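Local coordinates for protein putative alpha-galactosidase (Bacteroides fragilis, PDB 4NZJ) that probably hydrolyses terminal, non-reducing alpha-D-galactose residues of alpha-D-galactosides, as a member of glycoside hydrolase family 27, at residues A[46-51]-A[59-64]; A[29-34]-A[86-91]. One frame throughout, in Å; residues are numbered along the deposited sequence.

How the contacts relate
Both contacts belong to the N-terminal Ig-like domain, a beta sandwich that accompanies the catalytic TIM barrel, and their centres are about 8 Å apart. Along the chain the order is 29-34, 46-51, 59-64, 86-91, with contact 1 inside contact 2. Strands 60-64 and 28-36 are antiparallel neighbours in one sheet, joined by probable hydrogen bonds from F29 N to G63 O and from I61 N to F31 O (2.8 Å each). Segment 59-64 is thus held by the loop on one edge and by strand 28-36 on the other. Contact 2 spans the two sheets through the core, whereas contact 1 lies nearer the surface. I61 joins them, its CG2 packing 3.7 Å from F29 CE1.

Contact 1: A[46-51]-A[59-64]; sequences EKLPEG and GIISGV
L48 and I61 meet at one margin of an Ig-like beta sandwich, where the loop after strand 42-46 passes from one sheet to the other. The CB of L48 is directed at strand 60-64 but is still 6.3 Å from I61 CG2. Its first torsion sets CG anti to the backbone N (chi1 -171°), extending the branch inward and shortening the gap from CG to I61 CG2 to 4.8 Å. At the tip the two methyls differ: CD1 makes the van der Waals contact, 4.0 Å from I61 CG2, while CD2 stays at 4.6 Å from that same I61 methyl. The two side chains lie alongside with opposite headings, and one methyl of each makes the contact. Further apolar neighbours place L48 between the sheets: V73 belongs to the sheet of strand 69-79, and L54 to strand 52-55 beside strand 60-64.

Farther along, the loop comes down onto the strand by its backbone. V64 N donates to G51 O over 2.9 Å with an N-H...O angle of 146°. Short vectors from the CA of L48 to that of G51 and from I61 to V64 lie 36° apart, and the loop therefore descends roughly along the strand; next along the chain, E53 pairs with S62 by a backbone bond. The donor stands above the carbonyl plane of G51, and the bond is therefore not aimed at a lone pair. The same oxygen also accepts a CA-H...O contact, G63 CA lying 3.2 Å from G51 O.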
loop_
_atom_site.group_PDB
_atom_site.type_symbol
_atom_site.label_atom_id
_atom_site.label_comp_id
_atom_site.label_asym_id
_atom_site.label_seq_id
_atom_site.Cartn_x
_atom_site.Cartn_y
_atom_site.Cartn_z
ATOM N N GLU A 46 -1.550 -26.854 -1.839
ATOM C CA GLU A 46 -2.495 -27.861 -1.378
ATOM C C GLU A 46 -3.778 -27.149 -0.967
ATOM O O GLU A 46 -3.732 -26.066 -0.382
ATOM C CB GLU A 46 -1.923 -28.643 -0.194
ATOM C CG GLU A 46 -0.673 -29.443 -0.521
ATOM N N LYS A 47 -4.912 -27.756 -1.302
ATOM C CA LYS A 47 -6.236 -27.220 -0.988
ATOM C C LYS A 47 -6.525 -25.893 -1.688
ATOM O O LYS A 47 -7.242 -25.043 -1.153
ATOM C CB LYS A 47 -6.434 -27.085 0.533
ATOM C CG LYS A 47 -6.179 -28.364 1.321
ATOM C CD LYS A 47 -7.181 -29.454 0.975
ATOM N N LEU A 48 -5.967 -25.707 -2.885
ATOM C CA LEU A 48 -6.323 -24.553 -3.698
ATOM C C LEU A 48 -7.765 -24.767 -4.153
ATOM O O LEU A 48 -8.068 -25.796 -4.749
ATOM C CB LEU A 48 -5.396 -24.400 -4.905
ATOM C CG LEU A 48 -5.567 -23.096 -5.688
ATOM C CD1 LEU A 48 -5.125 -21.895 -4.863
ATOM C CD2 LEU A 48 -4.796 -23.157 -6.998
ATOM N N PRO A 49 -8.658 -23.809 -3.862
ATOM C CA PRO A 49 -10.071 -24.066 -4.133
ATOM C C PRO A 49 -10.425 -24.157 -5.614
ATOM O O PRO A 49 -9.758 -23.558 -6.460
ATOM C CB PRO A 49 -10.785 -22.860 -3.510
ATOM C CG PRO A 49 -9.803 -22.231 -2.596
ATOM C CD PRO A 49 -8.454 -22.530 -3.162
ATOM N N GLU A 50 -11.486 -24.903 -5.896
ATOM C CA GLU A 50 -12.044 -25.003 -7.234
ATOM C C GLU A 50 -12.363 -23.605 -7.752
ATOM O O GLU A 50 -12.959 -22.793 -7.042
ATOM C CB GLU A 50 -13.310 -25.857 -7.196
ATOM C CG GLU A 50 -14.065 -25.962 -8.508
ATOM C CD GLU A 50 -15.278 -26.870 -8.392
ATOM O OE1 GLU A 50 -15.197 -27.897 -7.691
ATOM O OE2 GLU A 50 -16.318 -26.554 -8.996
ATOM N N GLY A 51 -11.963 -23.333 -8.989
ATOM C CA GLY A 51 -12.091 -22.007 -9.574
ATOM C C GLY A 51 -10.738 -21.362 -9.804
ATOM O O GLY A 51 -10.596 -20.508 -10.681
ATOM N N GLY A 59 4.408 -18.665 -10.361
ATOM C CA GLY A 59 3.964 -18.325 -9.012
ATOM C C GLY A 59 2.647 -17.567 -8.950
ATOM O O GLY A 59 2.317 -16.996 -7.913
ATOM N N ILE A 60 1.883 -17.571 -10.043
ATOM C CA ILE A 60 0.625 -16.831 -10.103
ATOM C C ILE A 60 -0.582 -17.746 -9.918
ATOM O O ILE A 60 -0.742 -18.732 -10.636
ATOM C CB ILE A 60 0.481 -16.062 -11.428
ATOM C CG1 ILE A 60 1.618 -15.040 -11.566
ATOM C CG2 ILE A 60 -0.885 -15.379 -11.503
ATOM C CD1 ILE A 60 1.711 -14.393 -12.932
ATOM N N ILE A 61 -1.414 -17.405 -8.938
ATOM C CA ILE A 61 -2.717 -18.031 -8.742
ATOM C C ILE A 61 -3.735 -17.206 -9.514
ATOM O O ILE A 61 -3.815 -15.993 -9.327
ATOM C CB ILE A 61 -3.128 -18.025 -7.260
ATOM C CG1 ILE A 61 -2.115 -18.795 -6.413
ATOM C CG2 ILE A 61 -4.534 -18.592 -7.091
ATOM C CD1 ILE A 61 -2.330 -18.644 -4.920
ATOM N N SER A 62 -4.523 -17.850 -10.369
ATOM C CA SER A 62 -5.534 -17.126 -11.135
ATOM C C SER A 62 -6.793 -17.944 -11.341
ATOM O O SER A 62 -6.777 -19.170 -11.239
ATOM C CB SER A 62 -4.974 -16.698 -12.491
ATOM O OG SER A 62 -4.696 -17.816 -13.302
ATOM N N GLY A 63 -7.886 -17.245 -11.630
ATOM C CA GLY A 63 -9.165 -17.885 -11.918
ATOM C C GLY A 63 -10.329 -17.049 -11.430
ATOM O O GLY A 63 -10.233 -15.819 -11.363
ATOM N N VAL A 64 -11.426 -17.726 -11.101
ATOM C CA VAL A 64 -12.627 -17.097 -10.567
ATOM C C VAL A 64 -13.235 -18.003 -9.500
ATOM O O VAL A 64 -13.408 -19.195 -9.734
ATOM C CB VAL A 64 -13.680 -16.868 -11.675
ATOM C CG1 VAL A 64 -14.968 -16.303 -11.085
ATOM C CG2 VAL A 64 -13.136 -15.941 -12.756
#

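Contact 2: A[29-34]-A[86-91]; sequences FIFYIP and KQLVIR
F29 and L88 lose more surface to this contact than any other residues of the two segments, and I90 follows closely. With F31 they form two pairs, F29 with I90 and F31 with L88, and all four residues are buried. The strands carrying them are in different sheets: even the closest alpha carbons, F31 CA and I90 CA, are 10.2 Å apart, a separation bridged by side chains alone.

F29 reaches across with CG anti to its backbone nitrogen (chi1 -180°), which carries the far end of the ring over to I90. There two ring atoms find two different branches of the isoleucine. CE2 of F29 lies 3.7 Å from I90 CG2, and CZ of F29 lies 4.0 Å from I90 CD1. The approach is oblique, and the side chains cross at a slant. I90 thus presents both its branch methyl and its chain end to one phenyl group.

L88 works differently, through a single methyl. Its CD2 sits 4.1 Å from both CD2 and CE2 of F31, meeting the CD2-CE2 bond of the ring, again obliquely, while the two side chains run past one another in opposite directions. I61 of strand 60-64 packs against both F29 and L88, and I21 of strand 20-23 against both F29 and I90, so a neighbouring strand of each sheet adds to the core.

The next residue along each strand faces other surroundings: Y32, after F31, is hydrogen-bonded through OH to D133 OD1, and R91, after I90, forms salt bridges with D70 and E95. Two sheets facing each other across a core of aliphatic and aromatic side chains are characteristic of the Ig-like beta sandwich.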
loop_
_atom_site.group_PDB
_atom_site.type_symbol
_atom_site.label_atom_id
_atom_site.label_comp_id
_atom_site.label_asym_id
_atom_site.label_seq_id
_atom_site.Cartn_x
_atom_site.Cartn_y
_atom_site.Cartn_z
ATOM N N PHE A 29 -9.666 -13.295 -10.341
ATOM C CA PHE A 29 -8.773 -13.371 -9.202
ATOM C C PHE A 29 -7.359 -13.545 -9.743
ATOM O O PHE A 29 -7.124 -14.411 -10.584
ATOM C CB PHE A 29 -9.158 -14.581 -8.342
ATOM C CG PHE A 29 -8.308 -14.768 -7.117
ATOM C CD1 PHE A 29 -7.035 -15.323 -7.207
ATOM C CD2 PHE A 29 -8.801 -14.439 -5.862
ATOM C CE1 PHE A 29 -6.256 -15.510 -6.081
ATOM C CE2 PHE A 29 -8.028 -14.630 -4.729
ATOM C CZ PHE A 29 -6.753 -15.165 -4.842
ATOM N N ILE A 30 -6.430 -12.712 -9.279
ATOM C CA ILE A 30 -5.008 -12.875 -9.602
ATOM C C ILE A 30 -4.160 -12.592 -8.373
ATOM O O ILE A 30 -4.325 -11.570 -7.724
ATOM C CB ILE A 30 -4.556 -11.946 -10.751
ATOM C CG1 ILE A 30 -5.331 -12.285 -12.029
ATOM C CG2 ILE A 30 -3.055 -12.090 -10.991
ATOM C CD1 ILE A 30 -4.881 -11.549 -13.270
ATOM N N PHE A 31 -3.265 -13.516 -8.045
ATOM C CA PHE A 31 -2.332 -13.307 -6.949
ATOM C C PHE A 31 -0.990 -13.945 -7.255
ATOM O O PHE A 31 -0.883 -15.167 -7.370
ATOM C CB PHE A 31 -2.876 -13.889 -5.643
ATOM C CG PHE A 31 -1.990 -13.636 -4.459
ATOM C CD1 PHE A 31 -1.849 -12.353 -3.954
ATOM C CD2 PHE A 31 -1.296 -14.677 -3.848
ATOM C CE1 PHE A 31 -1.032 -12.110 -2.859
ATOM C CE2 PHE A 31 -0.481 -14.441 -2.751
ATOM C CZ PHE A 31 -0.351 -13.155 -2.257
ATOM N N TYR A 32 0.031 -13.106 -7.395
ATOM C CA TYR A 32 1.397 -13.593 -7.466
ATOM C C TYR A 32 1.881 -13.818 -6.040
ATOM O O TYR A 32 1.732 -12.947 -5.184
ATOM C CB TYR A 32 2.313 -12.592 -8.181
ATOM C CG TYR A 32 3.781 -12.938 -8.085
ATOM C CD1 TYR A 32 4.337 -13.928 -8.892
ATOM C CD2 TYR A 32 4.610 -12.298 -7.172
ATOM C CE1 TYR A 32 5.683 -14.256 -8.803
ATOM C CE2 TYR A 32 5.953 -12.617 -7.083
ATOM C CZ TYR A 32 6.483 -13.599 -7.900
ATOM O OH TYR A 32 7.814 -13.942 -7.819
ATOM N N ILE A 33 2.462 -14.987 -5.799
ATOM C CA ILE A 33 2.948 -15.341 -4.471
ATOM C C ILE A 33 4.307 -14.669 -4.254
ATOM O O ILE A 33 5.302 -15.104 -4.829
ATOM C CB ILE A 33 3.081 -16.862 -4.306
ATOM C CG1 ILE A 33 1.729 -17.549 -4.552
ATOM C CG2 ILE A 33 3.622 -17.195 -2.916
ATOM C CD1 ILE A 33 1.847 -19.031 -4.841
ATOM N N PRO A 34 4.358 -13.600 -3.434
ATOM C CA PRO A 34 5.625 -12.888 -3.304
ATOM C C PRO A 34 6.638 -13.751 -2.572
ATOM O O PRO A 34 6.391 -14.168 -1.442
ATOM C CB PRO A 34 5.255 -11.638 -2.485
ATOM C CG PRO A 34 3.758 -11.606 -2.434
ATOM C CD PRO A 34 3.353 -13.046 -2.512
ATOM N N LYS A 86 3.874 -21.947 3.601
ATOM C CA LYS A 86 3.131 -20.883 4.261
ATOM C C LYS A 86 1.647 -21.023 3.959
ATOM O O LYS A 86 1.271 -21.383 2.843
ATOM C CB LYS A 86 3.618 -19.521 3.754
ATOM C CG LYS A 86 4.022 -18.542 4.839
ATOM C CD LYS A 86 5.320 -18.975 5.500
ATOM C CE LYS A 86 5.894 -17.881 6.381
ATOM N NZ LYS A 86 7.092 -18.354 7.129
ATOM N N GLN A 87 0.812 -20.710 4.944
ATOM C CA GLN A 87 -0.632 -20.676 4.747
ATOM C C GLN A 87 -1.028 -19.378 4.047
ATOM O O GLN A 87 -0.426 -18.325 4.273
ATOM C CB GLN A 87 -1.379 -20.770 6.085
ATOM C CG GLN A 87 -1.012 -21.956 6.967
ATOM C CD GLN A 87 -1.549 -23.274 6.452
ATOM O OE1 GLN A 87 -1.059 -23.810 5.457
ATOM N NE2 GLN A 87 -2.547 -23.820 7.142
ATOM N N LEU A 88 -2.042 -19.465 3.194
ATOM C CA LEU A 88 -2.695 -18.290 2.621
ATOM C C LEU A 88 -4.193 -18.450 2.823
ATOM O O LEU A 88 -4.759 -19.487 2.481
ATOM C CB LEU A 88 -2.382 -18.158 1.132
ATOM C CG LEU A 88 -3.149 -17.078 0.357
ATOM C CD1 LEU A 88 -2.729 -15.680 0.791
ATOM C CD2 LEU A 88 -2.958 -17.250 -1.141
ATOM N N VAL A 89 -4.830 -17.428 3.388
ATOM C CA VAL A 89 -6.280 -17.424 3.526
ATOM C C VAL A 89 -6.863 -16.593 2.391
ATOM O O VAL A 89 -6.478 -15.437 2.196
ATOM C CB VAL A 89 -6.726 -16.868 4.893
ATOM C CG1 VAL A 89 -8.243 -16.710 4.949
ATOM C CG2 VAL A 89 -6.245 -17.790 6.002
ATOM N N ILE A 90 -7.769 -17.200 1.628
ATOM C CA ILE A 90 -8.488 -16.492 0.575
ATOM C C ILE A 90 -9.920 -16.277 1.045
ATOM O O ILE A 90 -10.629 -17.236 1.325
ATOM C CB ILE A 90 -8.480 -17.280 -0.749
ATOM C CG1 ILE A 90 -7.037 -17.457 -1.233
ATOM C CG2 ILE A 90 -9.319 -16.566 -1.806
ATOM C CD1 ILE A 90 -6.881 -18.358 -2.442
ATOM N N ARG A 91 -10.331 -15.014 1.139
ATOM C CA ARG A 91 -11.689 -14.685 1.548
ATOM C C ARG A 91 -12.454 -14.201 0.336
ATOM O O ARG A 91 -12.109 -13.176 -0.264
ATOM C CB ARG A 91 -11.707 -13.610 2.639
ATOM C CG ARG A 91 -13.120 -13.177 3.042
ATOM C CD ARG A 91 -13.101 -12.342 4.310
ATOM N NE ARG A 91 -12.474 -13.088 5.395
ATOM C CZ ARG A 91 -11.869 -12.548 6.452
ATOM N NH1 ARG A 91 -11.814 -11.230 6.610
ATOM N NH2 ARG A 91 -11.319 -13.338 7.364
#